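Local coordinates for outer membrane protein Omp121 (Bacteroides thetaiotaomicron, PDB 5FQ8) that probably imports substrate across the bacterial outer membrane as a TonB-dependent receptor, a beta-barrel closed by an internal plug domain, at residues L406-L420 / E443-I457. Sequence-based numbering, arbitrary orientation.
Sequences LDTTTGQSDKGKPNL and ETGQYSEQITRRREI. With C8E ((hydroxyethyloxy)tri(ethyloxy)octane), chain U; KR0 (3-decanoyloxypropyl decanoate), chain K.
Thr452 N donates to Gly411 O at 2.6 Å, and Gly411 N returns a bond to Thr452 O. Nearby, Gln412 NE2 donates to the syn lone pair of Asp414 OD2 at 3.3 Å, with that oxygen close to the amide plane. Gln412 OE1 accepts a hydrogen bond from Arg453 NH1 of the second subunit. Tyr447 OH lies 2.8 Å from Asp414 OD1, a weak bond at most, since its proton may serve another acceptor. Glu449 OE1 is also close to Asp414 OD1, a pair of like charges with carboxylates turned 71° apart. Asp414 CG is anti to its carbonyl carbon (chi1 -71°), and the carboxylate lies beside the phenol end of Tyr447. These residues lie on neighbouring antiparallel strands of the transmembrane beta-barrel, 398-417 and 446-469. Their backbones pair in regular register from Asp407 with Glu456 to Lys417 with Gln446. Arg453 forms a salt bridge with Glu380 of the second subunit. On the other face, Asp407 pairs with Arg383 and also bonds Asn110 of the plug. Farther along the outer face, Leu406 CD1 packs against Ile457 CG1 at 3.5 Å. Ile457 CD1 lies above one face of the Arg455 guanidinium, offset toward its rim. Arg455 NH2 is 2.8 Å from detergent atom O9 of C8E.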
loop_
_atom_site.group_PDB
_atom_site.type_symbol
_atom_site.label_atom_id
_atom_site.label_comp_id
_atom_site.label_asym_id
_atom_site.label_seq_id
_atom_site.Cartn_x
_atom_site.Cartn_y
_atom_site.Cartn_z
ATOM N N LEU B 406 -27.366 -16.793 5.873
ATOM C CA LEU B 406 -26.424 -15.699 5.717
ATOM C C LEU B 406 -25.086 -16.146 6.264
ATOM O O LEU B 406 -25.030 -16.725 7.346
ATOM C CB LEU B 406 -26.884 -14.446 6.452
ATOM C CG LEU B 406 -25.952 -13.244 6.373
ATOM C CD1 LEU B 406 -26.386 -12.411 5.228
ATOM C CD2 LEU B 406 -25.986 -12.439 7.627
ATOM N N ASP B 407 -24.019 -15.889 5.518
ATOM C CA ASP B 407 -22.663 -16.209 5.943
ATOM C C ASP B 407 -21.755 -15.078 5.488
ATOM O O ASP B 407 -21.665 -14.798 4.290
ATOM C CB ASP B 407 -22.223 -17.558 5.362
ATOM C CG ASP B 407 -21.018 -18.146 6.059
ATOM O OD1 ASP B 407 -20.225 -17.418 6.661
ATOM O OD2 ASP B 407 -20.851 -19.370 5.985
ATOM N N THR B 408 -21.098 -14.424 6.440
ATOM C CA THR B 408 -20.258 -13.268 6.168
ATOM C C THR B 408 -18.978 -13.383 6.979
ATOM O O THR B 408 -18.982 -13.884 8.106
ATOM C CB THR B 408 -20.992 -11.952 6.487
ATOM O OG1 THR B 408 -20.055 -10.892 6.687
ATOM C CG2 THR B 408 -21.831 -12.091 7.725
ATOM N N THR B 409 -17.880 -12.924 6.386
ATOM C CA THR B 409 -16.564 -13.095 6.972
ATOM C C THR B 409 -15.710 -11.891 6.651
ATOM O O THR B 409 -15.713 -11.406 5.522
ATOM C CB THR B 409 -15.842 -14.337 6.444
ATOM O OG1 THR B 409 -16.724 -15.455 6.409
ATOM C CG2 THR B 409 -14.652 -14.658 7.313
ATOM N N THR B 410 -14.946 -11.456 7.638
ATOM C CA THR B 410 -13.973 -10.389 7.497
ATOM C C THR B 410 -12.633 -10.958 7.940
ATOM O O THR B 410 -12.464 -11.314 9.102
ATOM C CB THR B 410 -14.389 -9.169 8.326
ATOM O OG1 THR B 410 -15.623 -8.641 7.829
ATOM C CG2 THR B 410 -13.325 -8.095 8.280
ATOM N N GLY B 411 -11.692 -11.079 7.018
ATOM C CA GLY B 411 -10.373 -11.592 7.327
ATOM C C GLY B 411 -9.337 -10.540 7.009
ATOM O O GLY B 411 -9.536 -9.713 6.132
ATOM N N GLN B 412 -8.229 -10.579 7.735
ATOM C CA GLN B 412 -7.222 -9.532 7.652
ATOM C C GLN B 412 -5.830 -10.115 7.801
ATOM O O GLN B 412 -5.459 -10.551 8.886
ATOM C CB GLN B 412 -7.459 -8.478 8.714
ATOM C CG GLN B 412 -6.378 -7.434 8.772
ATOM C CD GLN B 412 -6.602 -6.448 9.875
ATOM O OE1 GLN B 412 -7.720 -6.046 10.136
ATOM N NE2 GLN B 412 -5.540 -6.078 10.553
ATOM N N SER B 413 -5.048 -10.072 6.726
ATOM C CA SER B 413 -3.693 -10.599 6.697
ATOM C C SER B 413 -2.681 -9.521 7.043
ATOM O O SER B 413 -2.894 -8.348 6.768
ATOM C CB SER B 413 -3.382 -11.160 5.317
ATOM O OG SER B 413 -4.503 -11.827 4.776
ATOM N N ASP B 414 -1.572 -9.922 7.647
ATOM C CA ASP B 414 -0.486 -8.986 7.943
ATOM C C ASP B 414 0.845 -9.717 7.805
ATOM O O ASP B 414 1.200 -10.517 8.672
ATOM C CB ASP B 414 -0.631 -8.388 9.346
ATOM C CG ASP B 414 -1.780 -7.402 9.460
ATOM O OD1 ASP B 414 -1.581 -6.200 9.189
ATOM O OD2 ASP B 414 -2.882 -7.836 9.840
ATOM N N LYS B 415 1.597 -9.428 6.745
ATOM C CA LYS B 415 2.891 -10.060 6.515
ATOM C C LYS B 415 3.983 -9.004 6.479
ATOM O O LYS B 415 3.769 -7.908 5.966
ATOM C CB LYS B 415 2.915 -10.867 5.216
ATOM C CG LYS B 415 1.573 -11.297 4.719
ATOM C CD LYS B 415 1.681 -11.904 3.356
ATOM C CE LYS B 415 0.320 -12.005 2.687
ATOM N NZ LYS B 415 -0.637 -12.890 3.417
ATOM N N GLY B 416 5.150 -9.337 7.026
ATOM C CA GLY B 416 6.267 -8.412 7.019
ATOM C C GLY B 416 7.593 -9.117 7.166
ATOM O O GLY B 416 7.676 -10.200 7.745
ATOM N N LYS B 417 8.639 -8.485 6.652
ATOM C CA LYS B 417 10.003 -8.969 6.757
ATOM C C LYS B 417 10.945 -7.783 6.874
ATOM O O LYS B 417 10.683 -6.726 6.291
ATOM C CB LYS B 417 10.383 -9.827 5.550
ATOM C CG LYS B 417 10.269 -9.181 4.202
ATOM C CD LYS B 417 10.262 -10.253 3.144
ATOM C CE LYS B 417 10.576 -9.714 1.773
ATOM N NZ LYS B 417 11.990 -9.247 1.678
ATOM N N PRO B 418 12.055 -7.932 7.594
ATOM C CA PRO B 418 12.885 -6.774 7.924
ATOM C C PRO B 418 13.688 -6.276 6.740
ATOM O O PRO B 418 13.868 -6.949 5.727
ATOM C CB PRO B 418 13.822 -7.303 9.012
ATOM C CG PRO B 418 13.322 -8.627 9.383
ATOM C CD PRO B 418 12.582 -9.153 8.208
ATOM N N ASN B 419 14.186 -5.057 6.901
ATOM C CA ASN B 419 15.171 -4.479 6.001
ATOM C C ASN B 419 16.504 -5.103 6.363
ATOM O O ASN B 419 17.322 -4.523 7.077
ATOM C CB ASN B 419 15.211 -2.969 6.143
ATOM C CG ASN B 419 15.993 -2.311 5.053
ATOM O OD1 ASN B 419 17.100 -2.711 4.740
ATOM N ND2 ASN B 419 15.407 -1.308 4.448
ATOM N N LEU B 420 16.707 -6.319 5.861
ATOM C CA LEU B 420 17.944 -7.033 6.135
ATOM C C LEU B 420 19.157 -6.280 5.601
ATOM O O LEU B 420 20.231 -6.306 6.217
ATOM C CB LEU B 420 17.867 -8.430 5.536
ATOM C CG LEU B 420 16.773 -9.350 6.067
ATOM C CD1 LEU B 420 16.703 -10.558 5.206
ATOM C CD2 LEU B 420 17.052 -9.754 7.492
ATOM N N GLU B 443 17.055 -7.160 -0.008
ATOM C CA GLU B 443 16.079 -7.429 1.035
ATOM C C GLU B 443 15.990 -6.163 1.866
ATOM O O GLU B 443 16.715 -5.971 2.839
ATOM C CB GLU B 443 16.489 -8.650 1.849
ATOM C CG GLU B 443 16.378 -9.957 1.107
ATOM C CD GLU B 443 14.956 -10.384 0.874
ATOM O OE1 GLU B 443 14.102 -10.010 1.688
ATOM O OE2 GLU B 443 14.687 -11.077 -0.125
ATOM N N THR B 444 15.099 -5.267 1.455
ATOM C CA THR B 444 15.001 -3.942 2.046
ATOM C C THR B 444 13.766 -3.781 2.908
ATOM O O THR B 444 13.410 -2.658 3.266
ATOM C CB THR B 444 15.018 -2.871 0.956
ATOM O OG1 THR B 444 14.112 -3.227 -0.087
ATOM C CG2 THR B 444 16.387 -2.734 0.376
ATOM N N GLY B 445 13.117 -4.870 3.250
ATOM C CA GLY B 445 11.911 -4.820 4.044
ATOM C C GLY B 445 10.663 -4.757 3.195
ATOM O O GLY B 445 10.668 -4.312 2.056
ATOM N N GLN B 446 9.565 -5.208 3.776
ATOM C CA GLN B 446 8.282 -5.179 3.100
ATOM C C GLN B 446 7.212 -5.419 4.141
ATOM O O GLN B 446 7.445 -6.118 5.123
ATOM C CB GLN B 446 8.224 -6.229 2.004
ATOM C CG GLN B 446 6.932 -6.279 1.273
ATOM C CD GLN B 446 6.894 -7.422 0.306
ATOM O OE1 GLN B 446 7.614 -8.398 0.466
ATOM N NE2 GLN B 446 6.074 -7.301 -0.720
ATOM N N TYR B 447 6.056 -4.811 3.935
ATOM C CA TYR B 447 4.940 -4.980 4.852
ATOM C C TYR B 447 3.652 -4.799 4.081
ATOM O O TYR B 447 3.457 -3.767 3.444
ATOM C CB TYR B 447 5.008 -3.989 5.995
ATOM C CG TYR B 447 3.774 -4.033 6.846
ATOM C CD1 TYR B 447 3.589 -5.048 7.755
ATOM C CD2 TYR B 447 2.781 -3.074 6.727
ATOM C CE1 TYR B 447 2.465 -5.102 8.536
ATOM C CE2 TYR B 447 1.645 -3.123 7.506
ATOM C CZ TYR B 447 1.491 -4.145 8.408
ATOM O OH TYR B 447 0.369 -4.226 9.199
ATOM N N SER B 448 2.768 -5.778 4.155
ATOM C CA SER B 448 1.483 -5.666 3.494
ATOM C C SER B 448 0.372 -6.024 4.468
ATOM O O SER B 448 0.594 -6.638 5.508
ATOM C CB SER B 448 1.421 -6.546 2.254
ATOM O OG SER B 448 1.492 -7.903 2.615
ATOM N N GLU B 449 -0.825 -5.578 4.131
ATOM C CA GLU B 449 -2.023 -5.861 4.894
ATOM C C GLU B 449 -3.161 -5.988 3.906
ATOM O O GLU B 449 -3.215 -5.249 2.927
ATOM C CB GLU B 449 -2.315 -4.762 5.918
ATOM C CG GLU B 449 -3.660 -4.898 6.583
ATOM C CD GLU B 449 -3.924 -3.818 7.581
ATOM O OE1 GLU B 449 -3.082 -3.622 8.467
ATOM O OE2 GLU B 449 -4.961 -3.149 7.472
ATOM N N GLN B 450 -4.042 -6.942 4.141
ATOM C CA GLN B 450 -5.195 -7.139 3.281
ATOM C C GLN B 450 -6.403 -7.429 4.149
ATOM O O GLN B 450 -6.285 -8.109 5.162
ATOM C CB GLN B 450 -4.951 -8.275 2.295
ATOM C CG GLN B 450 -6.071 -8.467 1.327
ATOM C CD GLN B 450 -5.935 -9.740 0.545
ATOM O OE1 GLN B 450 -4.848 -10.290 0.434
ATOM N NE2 GLN B 450 -7.040 -10.227 0.004
ATOM N N ILE B 451 -7.548 -6.894 3.771
ATOM C CA ILE B 451 -8.784 -7.125 4.495
ATOM C C ILE B 451 -9.756 -7.699 3.493
ATOM O O ILE B 451 -10.114 -7.031 2.523
ATOM C CB ILE B 451 -9.333 -5.849 5.146
ATOM C CG1 ILE B 451 -8.508 -5.470 6.356
ATOM C CG2 ILE B 451 -10.755 -6.035 5.579
ATOM C CD1 ILE B 451 -9.130 -4.422 7.127
ATOM N N THR B 452 -10.162 -8.939 3.699
ATOM C CA THR B 452 -11.108 -9.568 2.802
ATOM C C THR B 452 -12.483 -9.518 3.428
ATOM O O THR B 452 -12.616 -9.546 4.647
ATOM C CB THR B 452 -10.724 -11.013 2.491
ATOM O OG1 THR B 452 -9.305 -11.139 2.405
ATOM C CG2 THR B 452 -11.325 -11.419 1.179
ATOM N N ARG B 453 -13.498 -9.405 2.590
ATOM C CA ARG B 453 -14.879 -9.404 3.035
ATOM C C ARG B 453 -15.641 -10.343 2.124
ATOM O O ARG B 453 -15.728 -10.095 0.919
ATOM C CB ARG B 453 -15.484 -8.007 2.995
ATOM C CG ARG B 453 -14.980 -7.057 4.042
ATOM C CD ARG B 453 -15.737 -5.752 3.949
ATOM N NE ARG B 453 -17.178 -5.888 4.139
ATOM C CZ ARG B 453 -18.070 -5.130 3.514
ATOM N NH1 ARG B 453 -17.654 -4.224 2.646
ATOM N NH2 ARG B 453 -19.360 -5.287 3.733
ATOM N N ARG B 454 -16.168 -11.420 2.695
ATOM C CA ARG B 454 -16.944 -12.420 1.985
ATOM C C ARG B 454 -18.379 -12.389 2.460
ATOM O O ARG B 454 -18.645 -12.124 3.627
ATOM C CB ARG B 454 -16.391 -13.814 2.223
ATOM C CG ARG B 454 -15.326 -14.211 1.281
ATOM C CD ARG B 454 -14.759 -15.553 1.618
ATOM N NE ARG B 454 -13.453 -15.689 1.003
ATOM C CZ ARG B 454 -13.261 -15.867 -0.299
ATOM N NH1 ARG B 454 -14.295 -15.944 -1.123
ATOM N NH2 ARG B 454 -12.032 -15.974 -0.770
ATOM N N ARG B 455 -19.302 -12.698 1.561
ATOM C CA ARG B 455 -20.699 -12.691 1.958
ATOM C C ARG B 455 -21.550 -13.497 0.992
ATOM O O ARG B 455 -21.518 -13.260 -0.213
ATOM C CB ARG B 455 -21.194 -11.253 2.057
ATOM C CG ARG B 455 -22.619 -11.070 2.458
ATOM C CD ARG B 455 -22.844 -9.661 2.927
ATOM N NE ARG B 455 -24.206 -9.470 3.403
ATOM C CZ ARG B 455 -25.175 -8.914 2.686
ATOM N NH1 ARG B 455 -24.927 -8.479 1.457
ATOM N NH2 ARG B 455 -26.384 -8.784 3.208
ATOM N N GLU B 456 -22.303 -14.460 1.505
ATOM C CA GLU B 456 -23.204 -15.249 0.685
ATOM C C GLU B 456 -24.582 -15.241 1.317
ATOM O O GLU B 456 -24.721 -15.190 2.536
ATOM C CB GLU B 456 -22.715 -16.680 0.527
ATOM C CG GLU B 456 -21.208 -16.821 0.302
ATOM C CD GLU B 456 -20.772 -18.265 0.189
ATOM O OE1 GLU B 456 -21.638 -19.139 0.393
ATOM O OE2 GLU B 456 -19.583 -18.527 -0.104
ATOM N N ILE B 457 -25.607 -15.273 0.482
ATOM C CA ILE B 457 -26.974 -15.301 0.973
ATOM C C ILE B 457 -27.739 -16.340 0.186
ATOM O O ILE B 457 -27.659 -16.378 -1.044
ATOM C CB ILE B 457 -27.675 -13.938 0.858
ATOM C CG1 ILE B 457 -27.118 -12.973 1.883
ATOM C CG2 ILE B 457 -29.158 -14.098 1.068
ATOM C CD1 ILE B 457 -27.675 -11.593 1.731
HETATM C C8 C8E U . -29.391 -8.167 2.936
HETATM O O9 C8E U . -29.050 -8.923 4.074
HETATM C C10 C8E U . -30.220 -9.423 4.674
HETATM C C11 C8E U . -30.094 -9.512 6.192
HETATM O O12 C8E U . -30.896 -10.597 6.603
HETATM C C13 C8E U . -30.908 -10.832 7.990
HETATM C C14 C8E U . -31.519 -12.211 8.231
HETATM O O15 C8E U . -30.636 -13.229 7.813
HETATM C C16 C8E U . -31.000 -14.483 8.335
HETATM C C1 KR0 K . -31.790 -13.243 -4.768
HETATM O O1 KR0 K . -33.045 -13.805 -4.390
HETATM C C2 KR0 K . -30.761 -13.813 -3.814
HETATM C C3 KR0 K . -30.274 -12.756 -2.849
HETATM C C4 KR0 K . -33.753 -9.318 0.858
HETATM O O4 KR0 K . -31.246 -12.432 -1.861
HETATM C C5 KR0 K . -30.994 -11.253 -1.048
HETATM C C6 KR0 K . -34.415 -10.568 1.448
HETATM C C7 KR0 K . -34.069 -12.989 -3.759
HETATM C C8 KR0 K . -35.072 -10.348 2.812
HETATM O O8 KR0 K . -29.995 -10.613 -1.285
HETATM C C9 KR0 K . -35.607 -11.655 3.411
HETATM O O9 KR0 K . -34.320 -11.888 -4.206
HETATM C C10 KR0 K . -31.905 -10.813 0.069
HETATM C C11 KR0 K . -32.820 -9.652 -0.312
HETATM C C12 KR0 K . -34.828 -13.484 -2.556
HETATM C C13 KR0 K . -36.307 -13.167 -2.738
HETATM C C14 KR0 K . -36.600 -11.422 4.556
HETATM C C15 KR0 K . -36.849 -12.675 5.392
HETATM C C16 KR0 K . -37.631 -12.393 6.654
HETATM C C17 KR0 K . -37.190 -14.046 -1.860
HETATM C C18 KR0 K . -37.642 -13.363 -0.576
HETATM C C19 KR0 K . -38.381 -14.368 0.303
HETATM C C20 KR0 K . -39.164 -13.732 1.448
HETATM C C21 KR0 K . -39.820 -14.809 2.316
HETATM C C22 KR0 K . -40.947 -14.246 3.182
HETATM C C23 KR0 K . -41.427 -15.202 4.257
HETATM O O HOH W 1 13.552 -8.191 3.284
#